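Local coordinates for acetyltransferase, GNAT family (Streptococcus agalactiae 2603V/R, PDB 2Q7B), which probably transfers an acetyl group from acetyl-coenzyme A to an amino group of its substrate, as members of the GNAT family do, at residues A[86-91]-A[124-129]; A[93-98]-A[162-167]. One frame throughout, in Å; residues are numbered along the deposited sequence.

Contacts 1 and 2 lie about 12 Å apart, centre to centre, and illustrate how neighbouring strands of one sheet can serve its two faces. Strands 81-90 and 95-103 are antiparallel partners, joined between the contacts by a bond of 2.9 Å from Val97 N to Leu89 O. From this pair, Leu88 and Ala96 face the side of helix 114-128, where contact 1 forms, whereas Thr95 and Val97 face the loop of contact 2. Ile91 CG1 touches Val97 CG2 at 3.5 Å, tying the end of segment 86-91 to contact 2. A citrate, probably from the crystallisation liquor, is hydrogen-bonded to Tyr166 OH and may mark a pocket beside contact 2.

Contact 1: A[86-91]-A[124-129]; sequences IALLRI and LFARAS
Leu88 reaches from strand 81-90 to Phe125 and Ala126 on helix 114-128, and the contact is made by the far end of its side chain. Leu88 CB points at the helix but stays 4.6 Å from Phe125 CD2, the nearest atom of the ring, and CG comes only slightly closer. With CG anti to the backbone N (chi1 -178°), the branch lies beside the carbonyl carbon, and its two methyls share the helix. CD1 makes the closer contacts, lying 3.8 Å from Phe125 CD2 and at the same distance from Ala126 CB, and so bridges two consecutive helix residues. CD2 rests more loosely beside the ring, 4.2 Å from Phe125 CE2.

The phenylalanine meets this branch with its rim: Leu88 CD1 sits at the ring edge, near the ring plane, so the contact is methyl against edge and not methyl over face. The arrangement belongs to the GNAT fold, in which a helix following the fourth strand packs across the mixed sheet; here that helix lies in the crossover connecting the parallel strands 95-103 and 133-139. Leu88 also touches Trp74 and Ala96 of the neighbouring strands, Phe122 of the same helix and Phe131 in the loop beyond it, so it is buried on several sides, and Phe125 forms an edge-to-face pair with Trp74.

The ring's own segment supplies a further neighbour. Ser129 OG stands 3.6 Å above the plane of the Phe125 ring, displaced toward its rim, and donates to Phe125 O at 2.9 Å from above the carbonyl plane. Ser129 N bonds to that same oxygen from the other face of its plane, so two donors from one residue grip the carbonyl as the helix ends.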
ATOM      1  N   ILE A  86       7.660 -12.346   6.678  1.00 35.02           N
ATOM      2  CA  ILE A  86       8.066 -12.300   8.073  1.00 32.66           C
ATOM      3  C   ILE A  86       9.277 -11.351   8.174  1.00 34.13           C
ATOM      4  O   ILE A  86      10.030 -11.207   7.228  1.00 33.42           O
ATOM      5  CB  ILE A  86       8.364 -13.683   8.670  1.00 34.36           C
ATOM      6  CG1 ILE A  86       8.299 -13.619  10.202  1.00 34.17           C
ATOM      7  CG2 ILE A  86       9.707 -14.223   8.190  1.00 35.28           C
ATOM      8  CD1 ILE A  86       8.308 -14.999  10.869  1.00 35.71           C
ATOM      9  N   ALA A  87       9.444 -10.702   9.320  1.00 33.01           N
ATOM     10  CA  ALA A  87      10.528  -9.753   9.515  1.00 33.74           C
ATOM     11  C   ALA A  87      11.099  -9.888  10.896  1.00 32.77           C
ATOM     12  O   ALA A  87      10.399 -10.274  11.837  1.00 32.85           O
ATOM     13  CB  ALA A  87      10.013  -8.327   9.333  1.00 34.62           C
ATOM     14  N   LEU A  88      12.377  -9.569  10.998  1.00 32.81           N
ATOM     15  CA  LEU A  88      13.085  -9.529  12.258  1.00 34.07           C
ATOM     16  C   LEU A  88      13.592  -8.112  12.435  1.00 32.69           C
ATOM     17  O   LEU A  88      14.249  -7.573  11.543  1.00 32.84           O
ATOM     18  CB  LEU A  88      14.250 -10.538  12.285  1.00 33.34           C
ATOM     19  CG  LEU A  88      15.062 -10.626  13.581  1.00 35.23           C
ATOM     20  CD1 LEU A  88      15.667 -11.996  13.767  1.00 39.66           C
ATOM     21  CD2 LEU A  88      16.150  -9.540  13.691  1.00 38.80           C
ATOM     22  N   LEU A  89      13.277  -7.519  13.593  1.00 33.24           N
ATOM     23  CA  LEU A  89      13.744  -6.186  13.971  1.00 34.08           C
ATOM     24  C   LEU A  89      14.663  -6.338  15.164  1.00 32.87           C
ATOM     25  O   LEU A  89      14.253  -6.850  16.192  1.00 33.63           O
ATOM     26  CB  LEU A  89      12.556  -5.271  14.346  1.00 33.36           C
ATOM     27  CG  LEU A  89      12.892  -3.843  14.794  1.00 34.79           C
ATOM     28  CD1 LEU A  89      13.466  -3.016  13.635  1.00 33.90           C
ATOM     29  CD2 LEU A  89      11.658  -3.128  15.372  1.00 35.71           C
ATOM     30  N   ARG A  90      15.913  -5.901  15.035  1.00 34.51           N
ATOM     31  CA  ARG A  90      16.851  -5.952  16.151  1.00 33.59           C
ATOM     32  C   ARG A  90      16.548  -4.817  17.137  1.00 35.54           C
ATOM     33  O   ARG A  90      16.419  -3.657  16.738  1.00 35.99           O
ATOM     34  CB  ARG A  90      18.304  -5.827  15.667  1.00 33.27           C
ATOM     35  CG  ARG A  90      19.309  -5.682  16.794  1.00 34.32           C
ATOM     36  CD  ARG A  90      20.718  -5.489  16.312  1.00 36.24           C
ATOM     37  NE  ARG A  90      21.597  -5.290  17.461  1.00 41.14           N
ATOM     38  CZ  ARG A  90      21.831  -4.119  18.060  1.00 36.13           C
ATOM     39  NH1 ARG A  90      21.255  -2.998  17.656  1.00 38.99           N
ATOM     40  NH2 ARG A  90      22.636  -4.077  19.102  1.00 38.48           N
ATOM     41  N   ILE A  91      16.405  -5.177  18.412  1.00 35.25           N
ATOM     42  CA  ILE A  91      16.235  -4.211  19.502  1.00 35.85           C
ATOM     43  C   ILE A  91      17.607  -3.960  20.117  1.00 35.43           C
ATOM     44  O   ILE A  91      18.009  -2.815  20.300  1.00 35.13           O
ATOM     45  CB  ILE A  91      15.237  -4.712  20.573  1.00 35.54           C
ATOM     46  CG1 ILE A  91      13.860  -4.928  19.942  1.00 33.41           C
ATOM     47  CG2 ILE A  91      15.166  -3.733  21.744  1.00 39.31           C
ATOM     48  CD1 ILE A  91      13.330  -3.717  19.152  1.00 35.43           C
ATOM     49  N   LEU A 124      16.791 -19.221  11.720  0.50 39.92           N
ATOM     50  CA  LEU A 124      18.153 -19.467  11.272  0.50 38.94           C
ATOM     51  C   LEU A 124      18.928 -18.147  11.404  0.50 38.49           C
ATOM     52  O   LEU A 124      20.076 -18.126  11.837  0.50 37.64           O
ATOM     53  CB  LEU A 124      18.167 -19.943   9.817  0.50 39.10           C
ATOM     54  CG  LEU A 124      19.537 -20.350   9.268  0.50 38.89           C
ATOM     55  N   PHE A 125      18.275 -17.045  11.045  1.00 37.67           N
ATOM     56  CA  PHE A 125      18.882 -15.725  11.125  1.00 38.27           C
ATOM     57  C   PHE A 125      19.021 -15.275  12.586  1.00 39.22           C
ATOM     58  O   PHE A 125      20.061 -14.766  12.976  1.00 39.30           O
ATOM     59  CB  PHE A 125      18.033 -14.716  10.346  1.00 38.72           C
ATOM     60  CG  PHE A 125      18.659 -13.342  10.214  1.00 39.22           C
ATOM     61  CD1 PHE A 125      19.500 -13.052   9.150  1.00 39.16           C
ATOM     62  CD2 PHE A 125      18.373 -12.332  11.129  1.00 39.32           C
ATOM     63  CE1 PHE A 125      20.068 -11.786   9.017  1.00 41.56           C
ATOM     64  CE2 PHE A 125      18.926 -11.083  10.998  1.00 36.73           C
ATOM     65  CZ  PHE A 125      19.780 -10.804   9.943  1.00 39.80           C
ATOM     66  N   ALA A 126      17.968 -15.472  13.377  1.00 40.19           N
ATOM     67  CA  ALA A 126      17.963 -15.069  14.776  1.00 40.46           C
ATOM     68  C   ALA A 126      19.060 -15.763  15.562  1.00 41.88           C
ATOM     69  O   ALA A 126      19.743 -15.115  16.350  1.00 43.18           O
ATOM     70  CB  ALA A 126      16.619 -15.341  15.408  1.00 40.84           C
ATOM     71  N   ARG A 127      19.224 -17.071  15.356  1.00 41.45           N
ATOM     72  CA  ARG A 127      20.280 -17.821  16.035  1.00 43.05           C
ATOM     73  C   ARG A 127      21.677 -17.434  15.559  1.00 42.43           C
ATOM     74  O   ARG A 127      22.584 -17.263  16.380  1.00 42.51           O
ATOM     75  CB  ARG A 127      20.082 -19.325  15.895  1.00 43.75           C
ATOM     76  CG  ARG A 127      18.911 -19.827  16.691  1.00 49.23           C
ATOM     77  CD  ARG A 127      18.726 -21.328  16.554  1.00 58.84           C
ATOM     78  NE  ARG A 127      17.500 -21.735  17.238  1.00 62.82           N
ATOM     79  CZ  ARG A 127      17.380 -21.940  18.553  1.00 65.06           C
ATOM     80  NH1 ARG A 127      18.416 -21.791  19.391  1.00 62.53           N
ATOM     81  NH2 ARG A 127      16.195 -22.297  19.042  1.00 63.76           N
ATOM     82  N   ALA A 128      21.856 -17.304  14.247  1.00 41.53           N
ATOM     83  CA  ALA A 128      23.147 -16.876  13.695  1.00 40.94           C
ATOM     84  C   ALA A 128      23.548 -15.484  14.196  1.00 41.32           C
ATOM     85  O   ALA A 128      24.728 -15.202  14.321  1.00 41.89           O
ATOM     86  CB  ALA A 128      23.103 -16.883  12.183  1.00 41.80           C
ATOM     87  N   SER A 129      22.563 -14.620  14.471  1.00 40.62           N
ATOM     88  CA  SER A 129      22.808 -13.269  15.005  1.00 40.07           C
ATOM     89  C   SER A 129      23.040 -13.257  16.521  1.00 39.15           C
ATOM     90  O   SER A 129      23.284 -12.205  17.102  1.00 38.55           O
ATOM     91  CB  SER A 129      21.637 -12.347  14.669  1.00 40.44           C
ATOM     92  OG  SER A 129      21.450 -12.247  13.276  1.00 43.41           O
TER

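Contact 2: A[93-98]-A[162-167]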
ATOM      1  N   ASP A  93      21.610  -6.499  21.129  1.00 35.95           N
ATOM      2  CA  ASP A  93      22.359  -7.750  20.859  1.00 34.94           C
ATOM      3  C   ASP A  93      21.642  -9.037  21.274  1.00 34.86           C
ATOM      4  O   ASP A  93      21.888 -10.107  20.687  1.00 34.50           O
ATOM      5  CB  ASP A  93      23.717  -7.735  21.567  1.00 36.08           C
ATOM      6  CG  ASP A  93      24.711  -6.759  20.953  1.00 38.77           C
ATOM      7  OD1 ASP A  93      24.512  -6.291  19.813  1.00 39.73           O
ATOM      8  OD2 ASP A  93      25.736  -6.500  21.617  1.00 47.13           O
ATOM      9  N   LYS A  94      20.771  -8.923  22.282  1.00 34.56           N
ATOM     10  CA  LYS A  94      20.037 -10.048  22.852  1.00 34.01           C
ATOM     11  C   LYS A  94      18.598 -10.211  22.399  1.00 34.80           C
ATOM     12  O   LYS A  94      18.111 -11.329  22.326  1.00 35.72           O
ATOM     13  CB  LYS A  94      20.027  -9.912  24.377  1.00 37.58           C
ATOM     14  N   THR A  95      17.927  -9.112  22.074  1.00 34.89           N
ATOM     15  CA  THR A  95      16.502  -9.139  21.756  1.00 34.48           C
ATOM     16  C   THR A  95      16.129  -8.692  20.350  1.00 32.31           C
ATOM     17  O   THR A  95      16.647  -7.708  19.841  1.00 32.59           O
ATOM     18  CB  THR A  95      15.746  -8.240  22.761  1.00 36.19           C
ATOM     19  OG1 THR A  95      15.976  -8.740  24.078  1.00 40.97           O
ATOM     20  CG2 THR A  95      14.239  -8.211  22.499  1.00 36.87           C
ATOM     21  N   ALA A  96      15.226  -9.445  19.737  1.00 32.41           N
ATOM     22  CA  ALA A  96      14.664  -9.113  18.435  1.00 33.40           C
ATOM     23  C   ALA A  96      13.153  -9.266  18.503  1.00 33.22           C
ATOM     24  O   ALA A  96      12.634 -10.028  19.317  1.00 33.14           O
ATOM     25  CB  ALA A  96      15.238  -9.998  17.370  1.00 33.87           C
ATOM     26  N   VAL A  97      12.453  -8.515  17.663  1.00 32.12           N
ATOM     27  CA  VAL A  97      11.011  -8.577  17.560  1.00 33.17           C
ATOM     28  C   VAL A  97      10.667  -9.287  16.248  1.00 34.36           C
ATOM     29  O   VAL A  97      11.285  -9.037  15.226  1.00 33.01           O
ATOM     30  CB  VAL A  97      10.373  -7.148  17.516  1.00 34.61           C
ATOM     31  CG1 VAL A  97       8.837  -7.214  17.508  1.00 34.64           C
ATOM     32  CG2 VAL A  97      10.845  -6.319  18.697  1.00 33.88           C
ATOM     33  N   LEU A  98       9.686 -10.185  16.309  1.00 35.31           N
ATOM     34  CA  LEU A  98       9.150 -10.874  15.139  1.00 34.39           C
ATOM     35  C   LEU A  98       7.950 -10.021  14.703  1.00 33.31           C
ATOM     36  O   LEU A  98       7.015  -9.821  15.479  1.00 33.95           O
ATOM     37  CB  LEU A  98       8.754 -12.305  15.514  1.00 36.01           C
ATOM     38  CG  LEU A  98       8.327 -13.263  14.389  1.00 36.02           C
ATOM     39  CD1 LEU A  98       8.529 -14.712  14.818  1.00 40.52           C
ATOM     40  CD2 LEU A  98       6.908 -13.009  13.946  1.00 35.94           C
ATOM     41  N   LEU A 162       7.270  -7.246  30.942  1.00 56.02           N
ATOM     42  CA  LEU A 162       8.343  -7.449  29.967  1.00 54.81           C
ATOM     43  C   LEU A 162       9.107  -6.139  29.886  1.00 52.93           C
ATOM     44  O   LEU A 162       8.495  -5.110  29.620  1.00 54.63           O
ATOM     45  CB  LEU A 162       7.772  -7.786  28.582  1.00 54.49           C
ATOM     46  CG  LEU A 162       8.774  -7.949  27.425  1.00 54.88           C
ATOM     47  CD1 LEU A 162       9.752  -9.091  27.668  1.00 51.64           C
ATOM     48  CD2 LEU A 162       8.039  -8.166  26.111  1.00 53.14           C
ATOM     49  N   ASP A 163      10.417  -6.160  30.130  1.00 49.38           N
ATOM     50  CA  ASP A 163      11.233  -4.955  30.006  1.00 47.90           C
ATOM     51  C   ASP A 163      11.953  -5.072  28.676  1.00 46.85           C
ATOM     52  O   ASP A 163      12.823  -5.912  28.527  1.00 47.08           O
ATOM     53  CB  ASP A 163      12.234  -4.829  31.153  1.00 49.58           C
ATOM     54  CG  ASP A 163      13.016  -3.520  31.112  1.00 51.89           C
ATOM     55  OD1 ASP A 163      13.115  -2.876  30.040  1.00 61.72           O
ATOM     56  OD2 ASP A 163      13.544  -3.133  32.167  1.00 54.91           O
ATOM     57  N   VAL A 164      11.585  -4.232  27.711  1.00 43.63           N
ATOM     58  CA  VAL A 164      12.175  -4.288  26.386  1.00 41.42           C
ATOM     59  C   VAL A 164      12.180  -2.866  25.775  1.00 39.62           C
ATOM     60  O   VAL A 164      11.262  -2.078  26.006  1.00 39.50           O
ATOM     61  CB  VAL A 164      11.402  -5.331  25.520  1.00 41.06           C
ATOM     62  CG1 VAL A 164       9.925  -4.919  25.336  1.00 44.22           C
ATOM     63  CG2 VAL A 164      12.061  -5.556  24.168  1.00 39.47           C
ATOM     64  N   ASP A 165      13.218  -2.538  25.011  1.00 36.76           N
ATOM     65  CA  ASP A 165      13.352  -1.211  24.407  1.00 37.03           C
ATOM     66  C   ASP A 165      12.522  -1.159  23.130  1.00 35.09           C
ATOM     67  O   ASP A 165      13.037  -0.937  22.043  1.00 34.43           O
ATOM     68  CB  ASP A 165      14.831  -0.919  24.116  1.00 39.26           C
ATOM     69  CG  ASP A 165      15.099   0.540  23.745  1.00 45.84           C
ATOM     70  OD1 ASP A 165      14.352   1.435  24.191  1.00 54.20           O
ATOM     71  OD2 ASP A 165      16.089   0.793  23.027  1.00 54.09           O
ATOM     72  N   TYR A 166      11.219  -1.340  23.292  1.00 34.81           N
ATOM     73  CA  TYR A 166      10.299  -1.418  22.174  1.00 35.72           C
ATOM     74  C   TYR A 166       8.905  -1.187  22.692  1.00 35.24           C
ATOM     75  O   TYR A 166       8.568  -1.630  23.780  1.00 36.21           O
ATOM     76  CB  TYR A 166      10.401  -2.807  21.540  1.00 37.01           C
ATOM     77  CG  TYR A 166       9.545  -2.997  20.321  1.00 37.06           C
ATOM     78  CD1 TYR A 166       9.931  -2.481  19.093  1.00 38.73           C
ATOM     79  CD2 TYR A 166       8.360  -3.723  20.391  1.00 36.02           C
ATOM     80  CE1 TYR A 166       9.158  -2.664  17.968  1.00 37.65           C
ATOM     81  CE2 TYR A 166       7.591  -3.901  19.287  1.00 36.93           C
ATOM     82  CZ  TYR A 166       7.991  -3.380  18.073  1.00 40.84           C
ATOM     83  OH  TYR A 166       7.198  -3.580  16.962  1.00 40.76           O
ATOM     84  N   ILE A 167       8.096  -0.483  21.908  1.00 36.36           N
ATOM     85  CA  ILE A 167       6.721  -0.214  22.281  1.00 35.80           C
ATOM     86  C   ILE A 167       5.825  -0.922  21.281  1.00 36.90           C
ATOM     87  O   ILE A 167       5.939  -0.701  20.055  1.00 37.82           O
ATOM     88  CB  ILE A 167       6.400   1.309  22.285  1.00 34.21           C
ATOM     89  CG1 ILE A 167       7.386   2.105  23.158  1.00 34.00           C
ATOM     90  CG2 ILE A 167       4.966   1.551  22.771  1.00 34.99           C
ATOM     91  CD1 ILE A 167       7.181   1.989  24.589  1.00 34.20           C
TER
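Val97 and Tyr166 cross at about a right angle, the valine standing on the strand and the tyrosine ring lying over it like a lid. The methyl CG2 meets the ring squarely, 3.8 Å from its centroid and only 5° off the normal, a CH-pi contact over the middle of one face. CG1, anti to the backbone N (chi1 -176°), falls nearer the hydroxyl end of the ring, 4.0 Å from Tyr166 CZ, so both branches of the valine are used.

Two residues back along the strand, Thr95 repeats the crossing on a smaller scale. Its CG2 touches Val164 CG2 at 3.8 Å, again with the side chains nearly perpendicular. Its chi1 of -60° gives the methyl to Val164 and turns OG1 another way, to a hydrogen bond with Arg133 NE on the adjoining strand.

Strand 95-103 is the central fourth strand of the GNAT sheet, and segment 162-167 is part of the connection between the last two strands, folded back over the sheet face; in related acetyltransferases this connection often borders the acceptor-binding region. Between Val164 and Tyr166 the chain makes an inverse gamma turn centred on Asp165, with a weak bond from Tyr166 N to Val164 O. On either side of this turn Val164 and Tyr166 both point at the strand. Phe168 adds an edge-to-face partner for the tyrosine, Leu89 and Ile91 touch its side chain, and Tyr166 OH, besides bonding the citrate, is hydrogen-bonded to Lys99 NZ on strand 95-103, holding the polar end of the ring at the sheet.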